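Long-range contacts in possible glutathione S-transferase (Rhodopseudomonas palustris, PDB 3M8N), which probably conjugates glutathione to electrophilic substrates: residues S15-L20 with E68-L73; R19-L24 with A161-Y166. One frame throughout, in Å; residues are numbered along the deposited sequence.

Contact 1 (S15-L20 with E68-L73)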
ATOM      1  N   SER A  15      12.773   3.927   3.797  1.00 21.15           N
ATOM      2  CA  SER A  15      13.782   3.170   4.436  1.00 22.04           C
ATOM      3  C   SER A  15      13.733   3.457   5.912  1.00 22.80           C
ATOM      4  O   SER A  15      13.921   2.538   6.720  1.00 24.09           O
ATOM      5  CB  SER A  15      15.174   3.544   3.956  1.00 22.56           C
ATOM      6  OG  SER A  15      15.563   2.934   2.746  1.00 22.82           O
ATOM      7  N   TYR A  16      13.536   4.718   6.273  1.00 22.49           N
ATOM      8  CA  TYR A  16      13.464   5.061   7.665  1.00 22.33           C
ATOM      9  C   TYR A  16      12.311   4.385   8.392  1.00 22.61           C
ATOM     10  O   TYR A  16      12.458   4.023   9.531  1.00 24.08           O
ATOM     11  CB  TYR A  16      13.377   6.561   7.843  1.00 22.70           C
ATOM     12  CG  TYR A  16      12.943   7.028   9.251  1.00 21.94           C
ATOM     13  CD1 TYR A  16      13.697   6.731  10.366  1.00 21.99           C
ATOM     14  CD2 TYR A  16      11.786   7.798   9.432  1.00 20.60           C
ATOM     15  CE1 TYR A  16      13.294   7.169  11.658  1.00 22.11           C
ATOM     16  CE2 TYR A  16      11.386   8.228  10.717  1.00 22.71           C
ATOM     17  CZ  TYR A  16      12.156   7.914  11.811  1.00 22.12           C
ATOM     18  OH  TYR A  16      11.807   8.351  13.044  1.00 23.95           O
ATOM     19  N   LYS A  17      11.152   4.216   7.760  1.00 22.87           N
ATOM     20  CA  LYS A  17      10.066   3.386   8.333  1.00 22.58           C
ATOM     21  C   LYS A  17      10.544   2.023   8.857  1.00 21.67           C
ATOM     22  O   LYS A  17      10.213   1.626   9.963  1.00 21.96           O
ATOM     23  CB  LYS A  17       8.941   3.163   7.322  1.00 22.13           C
ATOM     24  CG  LYS A  17       8.090   4.331   7.098  1.00 23.15           C
ATOM     25  CD  LYS A  17       7.773   4.483   5.634  1.00 22.67           C
ATOM     26  CE  LYS A  17       6.801   3.554   5.257  1.00 25.28           C
ATOM     27  NZ  LYS A  17       6.027   4.265   4.203  1.00 26.97           N
ATOM     28  N   VAL A  18      11.311   1.313   8.044  1.00 21.36           N
ATOM     29  CA  VAL A  18      11.758   0.010   8.370  1.00 20.56           C
ATOM     30  C   VAL A  18      12.803   0.065   9.464  1.00 21.04           C
ATOM     31  O   VAL A  18      12.765  -0.724  10.374  1.00 21.30           O
ATOM     32  CB  VAL A  18      12.342  -0.677   7.182  1.00 19.78           C
ATOM     33  CG1 VAL A  18      12.774  -1.971   7.633  1.00 20.36           C
ATOM     34  CG2 VAL A  18      11.303  -0.813   6.027  1.00 19.36           C
ATOM     35  N   ARG A  19      13.742   0.983   9.382  1.00 20.67           N
ATOM     36  CA  ARG A  19      14.659   1.202  10.518  1.00 20.90           C
ATOM     37  C   ARG A  19      13.965   1.526  11.842  1.00 20.89           C
ATOM     38  O   ARG A  19      14.392   1.098  12.866  1.00 21.78           O
ATOM     39  CB  ARG A  19      15.580   2.330  10.209  1.00 20.37           C
ATOM     40  CG  ARG A  19      16.757   2.066   9.244  1.00 21.06           C
ATOM     41  CD  ARG A  19      17.662   3.328   9.336  1.00 25.15           C
ATOM     42  NE  ARG A  19      17.590   3.911   8.048  1.00 33.08           N
ATOM     43  CZ  ARG A  19      17.211   5.100   7.659  1.00 27.61           C
ATOM     44  NH1 ARG A  19      16.943   6.091   8.457  1.00 27.04           N
ATOM     45  NH2 ARG A  19      17.173   5.246   6.357  1.00 29.76           N
ATOM     46  N   LEU A  20      12.896   2.286  11.814  1.00 22.00           N
ATOM     47  CA  LEU A  20      12.165   2.676  12.992  1.00 22.19           C
ATOM     48  C   LEU A  20      11.522   1.450  13.616  1.00 24.03           C
ATOM     49  O   LEU A  20      11.670   1.221  14.829  1.00 24.85           O
ATOM     50  CB  LEU A  20      11.100   3.711  12.656  1.00 21.37           C
ATOM     51  CG  LEU A  20      10.251   4.260  13.795  1.00 19.79           C
ATOM     52  CD1 LEU A  20      11.178   4.753  14.941  1.00 18.42           C
ATOM     53  CD2 LEU A  20       9.341   5.340  13.315  1.00 19.91           C
ATOM     54  N   GLU A  68       9.368  -3.275  -0.712  1.00 21.43           N
ATOM     55  CA  GLU A  68       8.196  -2.495  -0.259  1.00 22.36           C
ATOM     56  C   GLU A  68       8.208  -2.303   1.248  1.00 22.61           C
ATOM     57  O   GLU A  68       7.882  -3.209   1.999  1.00 24.80           O
ATOM     58  CB  GLU A  68       6.819  -3.050  -0.700  1.00 22.28           C
ATOM     59  CG  GLU A  68       6.558  -3.069  -2.226  1.00 24.80           C
ATOM     60  CD  GLU A  68       6.385  -1.696  -2.867  1.00 29.59           C
ATOM     61  OE1 GLU A  68       5.971  -0.726  -2.163  1.00 30.92           O
ATOM     62  OE2 GLU A  68       6.695  -1.588  -4.075  1.00 29.50           O
ATOM     63  N   SER A  69       8.524  -1.088   1.674  1.00 21.95           N
ATOM     64  CA  SER A  69       8.623  -0.763   3.061  1.00 21.43           C
ATOM     65  C   SER A  69       7.440  -1.189   3.834  1.00 20.49           C
ATOM     66  O   SER A  69       7.617  -1.611   4.915  1.00 21.73           O
ATOM     67  CB  SER A  69       8.932   0.704   3.295  1.00 21.01           C
ATOM     68  OG  SER A  69       7.879   1.487   2.856  1.00 23.96           O
ATOM     69  N   ASN A  70       6.242  -1.166   3.288  1.00 21.10           N
ATOM     70  CA  ASN A  70       5.063  -1.493   4.098  1.00 19.71           C
ATOM     71  C   ASN A  70       4.821  -2.966   4.229  1.00 19.80           C
ATOM     72  O   ASN A  70       4.248  -3.405   5.222  1.00 18.70           O
ATOM     73  CB  ASN A  70       3.800  -0.811   3.569  1.00 21.01           C
ATOM     74  CG  ASN A  70       3.744   0.680   3.866  1.00 21.17           C
ATOM     75  OD1 ASN A  70       4.664   1.307   4.319  1.00 22.98           O
ATOM     76  ND2 ASN A  70       2.655   1.223   3.590  1.00 23.00           N
ATOM     77  N   ALA A  71       5.251  -3.733   3.218  1.00 19.65           N
ATOM     78  CA  ALA A  71       5.318  -5.198   3.307  1.00 18.92           C
ATOM     79  C   ALA A  71       6.424  -5.688   4.256  1.00 17.66           C
ATOM     80  O   ALA A  71       6.245  -6.658   4.955  1.00 18.82           O
ATOM     81  CB  ALA A  71       5.512  -5.833   1.902  1.00 16.38           C
ATOM     82  N   ILE A  72       7.563  -5.038   4.231  1.00 17.71           N
ATOM     83  CA  ILE A  72       8.635  -5.276   5.179  1.00 18.00           C
ATOM     84  C   ILE A  72       8.107  -5.060   6.589  1.00 19.53           C
ATOM     85  O   ILE A  72       8.293  -5.901   7.426  1.00 21.68           O
ATOM     86  CB  ILE A  72       9.924  -4.442   4.841  1.00 17.95           C
ATOM     87  CG1 ILE A  72      10.501  -4.845   3.492  1.00 16.57           C
ATOM     88  CG2 ILE A  72      10.973  -4.510   5.936  1.00 16.72           C
ATOM     89  CD1 ILE A  72      11.466  -3.764   2.766  1.00 14.29           C
ATOM     90  N   LEU A  73       7.375  -3.988   6.837  1.00 20.20           N
ATOM     91  CA  LEU A  73       6.888  -3.681   8.154  1.00 20.70           C
ATOM     92  C   LEU A  73       6.007  -4.781   8.628  1.00 20.36           C
ATOM     93  O   LEU A  73       6.186  -5.213   9.725  1.00 20.27           O
ATOM     94  CB  LEU A  73       6.129  -2.319   8.236  1.00 20.21           C
ATOM     95  CG  LEU A  73       6.912  -0.978   8.102  1.00 22.37           C
ATOM     96  CD1 LEU A  73       6.017   0.244   8.280  1.00 20.80           C
ATOM     97  CD2 LEU A  73       7.995  -0.917   9.048  1.00 20.01           C
TER
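V18 meets I72 and S69 in the apolar half of this contact. Its CG1, anti to the backbone N (chi1 179°), lies 3.5 Å from I72 CG2. V18 CG2 touches the same I72 methyl and also reaches S69 CB, at 3.9 Å. The V18 and I72 side chains cross at about a right angle. The CG2 of I72 sits against both valine methyls. L73 lies mainly over the backbone, with CD1 also near K17 CB. Its CD2 lies 3.5 Å from K17 O and 3.9 Å from V18 CA.

The axes of 15-20 and 69-73 come within 9.1 Å and run nearly parallel, at 11°. Both helices belong to the thioredoxin-like N-terminal domain of the glutathione S-transferase fold. V18 also touches L6 of strand 4-8, on the central sheet.

The polar half is built round the end of K17. The chain bends at chi2, chi3 and chi4 and brings CE and NZ to the start of helix 69-77. K17 CE is in van der Waals contact with N70 OD1, at 3.2 Å, and with S69 OG. NZ gives only a weak hydrogen bond to N70 OD1, at 3.3 Å. Its main partners lie outside the two segments: a salt bridge to E100 OE2 and a hydrogen bond to N14 OD1. The E100 carboxylate probably offsets the ammonium charge. E100 also takes a weak hydrogen bond from N70 ND2, and N14 OD1 bonds weakly with S69 OG. N70 also packs on F98 of the second subunit.

Contact 2 (R19-L24 with A161-Y166)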
ATOM      1  N   ARG A  19      13.742   0.983   9.382  1.00 20.67           N
ATOM      2  CA  ARG A  19      14.659   1.202  10.518  1.00 20.90           C
ATOM      3  C   ARG A  19      13.965   1.526  11.842  1.00 20.89           C
ATOM      4  O   ARG A  19      14.392   1.098  12.866  1.00 21.78           O
ATOM      5  CB  ARG A  19      15.580   2.330  10.209  1.00 20.37           C
ATOM      6  CG  ARG A  19      16.757   2.066   9.244  1.00 21.06           C
ATOM      7  CD  ARG A  19      17.662   3.328   9.336  1.00 25.15           C
ATOM      8  NE  ARG A  19      17.590   3.911   8.048  1.00 33.08           N
ATOM      9  CZ  ARG A  19      17.211   5.100   7.659  1.00 27.61           C
ATOM     10  NH1 ARG A  19      16.943   6.091   8.457  1.00 27.04           N
ATOM     11  NH2 ARG A  19      17.173   5.246   6.357  1.00 29.76           N
ATOM     12  N   LEU A  20      12.896   2.286  11.814  1.00 22.00           N
ATOM     13  CA  LEU A  20      12.165   2.676  12.992  1.00 22.19           C
ATOM     14  C   LEU A  20      11.522   1.450  13.616  1.00 24.03           C
ATOM     15  O   LEU A  20      11.670   1.221  14.829  1.00 24.85           O
ATOM     16  CB  LEU A  20      11.100   3.711  12.656  1.00 21.37           C
ATOM     17  CG  LEU A  20      10.251   4.260  13.795  1.00 19.79           C
ATOM     18  CD1 LEU A  20      11.178   4.753  14.941  1.00 18.42           C
ATOM     19  CD2 LEU A  20       9.341   5.340  13.315  1.00 19.91           C
ATOM     20  N   ALA A  21      10.833   0.647  12.790  1.00 23.82           N
ATOM     21  CA  ALA A  21      10.275  -0.636  13.230  1.00 22.14           C
ATOM     22  C   ALA A  21      11.332  -1.537  13.848  1.00 21.44           C
ATOM     23  O   ALA A  21      11.111  -2.051  14.907  1.00 21.40           O
ATOM     24  CB  ALA A  21       9.555  -1.342  12.071  1.00 22.88           C
ATOM     25  N   LEU A  22      12.479  -1.692  13.211  1.00 20.73           N
ATOM     26  CA  LEU A  22      13.555  -2.474  13.747  1.00 22.00           C
ATOM     27  C   LEU A  22      14.093  -1.957  15.106  1.00 23.73           C
ATOM     28  O   LEU A  22      14.415  -2.772  15.968  1.00 24.46           O
ATOM     29  CB  LEU A  22      14.683  -2.619  12.742  1.00 21.49           C
ATOM     30  CG  LEU A  22      14.311  -3.439  11.483  1.00 20.96           C
ATOM     31  CD1 LEU A  22      15.259  -3.319  10.357  1.00 16.62           C
ATOM     32  CD2 LEU A  22      14.138  -4.889  11.843  1.00 21.45           C
ATOM     33  N   ALA A  23      14.175  -0.632  15.290  1.00 24.36           N
ATOM     34  CA  ALA A  23      14.556  -0.031  16.564  1.00 24.67           C
ATOM     35  C   ALA A  23      13.492  -0.333  17.574  1.00 25.50           C
ATOM     36  O   ALA A  23      13.823  -0.755  18.659  1.00 27.10           O
ATOM     37  CB  ALA A  23      14.724   1.438  16.443  1.00 23.17           C
ATOM     38  N   LEU A  24      12.217  -0.161  17.212  1.00 26.71           N
ATOM     39  CA  LEU A  24      11.154  -0.344  18.188  1.00 27.46           C
ATOM     40  C   LEU A  24      11.021  -1.784  18.646  1.00 28.72           C
ATOM     41  O   LEU A  24      10.701  -2.019  19.782  1.00 30.12           O
ATOM     42  CB  LEU A  24       9.840   0.201  17.697  1.00 26.43           C
ATOM     43  CG  LEU A  24       9.820   1.668  17.420  1.00 25.36           C
ATOM     44  CD1 LEU A  24       8.493   1.996  16.846  1.00 22.88           C
ATOM     45  CD2 LEU A  24       9.994   2.378  18.670  1.00 24.15           C
ATOM     46  N   ALA A 161       0.966   0.500  11.340  1.00 22.88           N
ATOM     47  CA  ALA A 161       0.254   1.581  10.659  1.00 23.42           C
ATOM     48  C   ALA A 161       0.721   2.952  11.069  1.00 24.11           C
ATOM     49  O   ALA A 161       0.807   3.801  10.216  1.00 23.65           O
ATOM     50  CB  ALA A 161      -1.216   1.510  10.869  1.00 23.65           C
ATOM     51  N   ASP A 162       0.994   3.169  12.383  1.00 26.34           N
ATOM     52  CA  ASP A 162       1.490   4.456  12.930  1.00 24.65           C
ATOM     53  C   ASP A 162       2.882   4.728  12.423  1.00 24.49           C
ATOM     54  O   ASP A 162       3.182   5.824  11.986  1.00 24.27           O
ATOM     55  CB  ASP A 162       1.500   4.410  14.447  1.00 25.07           C
ATOM     56  CG  ASP A 162       0.146   4.238  15.017  1.00 23.64           C
ATOM     57  OD1 ASP A 162      -0.663   5.155  14.967  1.00 27.73           O
ATOM     58  OD2 ASP A 162      -0.152   3.164  15.511  1.00 28.76           O
ATOM     59  N   ILE A 163       3.721   3.708  12.473  1.00 25.08           N
ATOM     60  CA  ILE A 163       5.082   3.773  11.961  1.00 24.52           C
ATOM     61  C   ILE A 163       5.078   4.073  10.485  1.00 24.26           C
ATOM     62  O   ILE A 163       5.895   4.845  10.033  1.00 24.89           O
ATOM     63  CB  ILE A 163       5.852   2.441  12.233  1.00 25.06           C
ATOM     64  CG1 ILE A 163       5.910   2.171  13.733  1.00 27.07           C
ATOM     65  CG2 ILE A 163       7.234   2.425  11.606  1.00 22.79           C
ATOM     66  CD1 ILE A 163       6.255   0.814  14.001  1.00 28.58           C
ATOM     67  N   ALA A 164       4.222   3.418   9.708  1.00 23.03           N
ATOM     68  CA  ALA A 164       4.167   3.706   8.283  1.00 23.25           C
ATOM     69  C   ALA A 164       3.775   5.149   7.973  1.00 23.37           C
ATOM     70  O   ALA A 164       4.428   5.825   7.216  1.00 23.41           O
ATOM     71  CB  ALA A 164       3.240   2.743   7.594  1.00 23.28           C
ATOM     72  N   LEU A 165       2.728   5.631   8.619  1.00 24.39           N
ATOM     73  CA  LEU A 165       2.272   7.010   8.467  1.00 25.00           C
ATOM     74  C   LEU A 165       3.278   8.013   9.010  1.00 25.80           C
ATOM     75  O   LEU A 165       3.486   9.079   8.441  1.00 26.33           O
ATOM     76  CB  LEU A 165       0.915   7.181   9.145  1.00 25.40           C
ATOM     77  CG  LEU A 165      -0.188   6.450   8.398  1.00 25.66           C
ATOM     78  CD1 LEU A 165      -1.436   6.247   9.210  1.00 26.77           C
ATOM     79  CD2 LEU A 165      -0.488   7.187   7.156  1.00 27.19           C
ATOM     80  N   TYR A 166       3.977   7.635  10.061  1.00 24.91           N
ATOM     81  CA  TYR A 166       4.953   8.512  10.592  1.00 24.43           C
ATOM     82  C   TYR A 166       6.062   8.880   9.630  1.00 24.52           C
ATOM     83  O   TYR A 166       6.550   9.972   9.695  1.00 25.97           O
ATOM     84  CB  TYR A 166       5.511   7.984  11.938  1.00 24.11           C
ATOM     85  CG  TYR A 166       6.389   8.986  12.625  1.00 22.33           C
ATOM     86  CD1 TYR A 166       5.870   9.927  13.518  1.00 20.19           C
ATOM     87  CD2 TYR A 166       7.744   9.033  12.323  1.00 22.11           C
ATOM     88  CE1 TYR A 166       6.740  10.888  14.136  1.00 19.46           C
ATOM     89  CE2 TYR A 166       8.582   9.950  12.902  1.00 21.83           C
ATOM     90  CZ  TYR A 166       8.073  10.878  13.798  1.00 21.79           C
ATOM     91  OH  TYR A 166       8.996  11.755  14.288  1.00 24.07           O
TER
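I163 reaches from helix 160-169 toward L20, A21 and L24 of helix 13-24. Its CB points at the facing helix, and both branches that leave it make contact. CG2, anti to the backbone N, lies 4.0 Å from L20 CD2 and 4.2 Å from A21 N. CG1, anti to the carbonyl carbon (chi1 -60°), comes within 4.0 Å of L24 CD1. CD1 at the tip meets L24 CD1 at 3.8 Å, the two side chains reaching tip to tip. The same CD1 is 4.4 Å from A21 CB.

The axes of 19-24 and 161-166 come within 10.2 Å, their N-to-C directions 141° apart, closer to antiparallel than parallel. This is packing between domains: helix 13-24 belongs to the thioredoxin-like N-terminal domain, helix 160-169 to the all-helical C-terminal domain of the glutathione S-transferase fold. An alanine at I163 would probably open a gap between the domains and leave the L24 methyl without its partner.

L20 CD2 also touches Y166 CD2, at 4.1 Å, approaching the ring obliquely. The Y166 ring stacks with H170, and its OH is hydrogen-bonded to E193. F198 packs against both L20 and Y166.

Both contacts use helix 13-24. Their ranges overlap at R19 and L20, but of these two only L20 makes contact, and only in contact 2. Contact 1 ties that helix to a neighbour within the N-terminal domain. Contact 2 ties it to the C-terminal domain. Both are buried, but L24 of contact 2 is partly exposed. Contact 1 mixes methyl packing with a buried charge, while contact 2 has no hydrogen bond between its segments. Their centres are 7 Å apart and they touch directly: L73 CD2 lies 3.4 Å from A21 CB, and K17 O lies 3.5 Å from I163 CG2. Contact 1 borders the second subunit, whereas no other chain of the assembly touches the segments of contact 2.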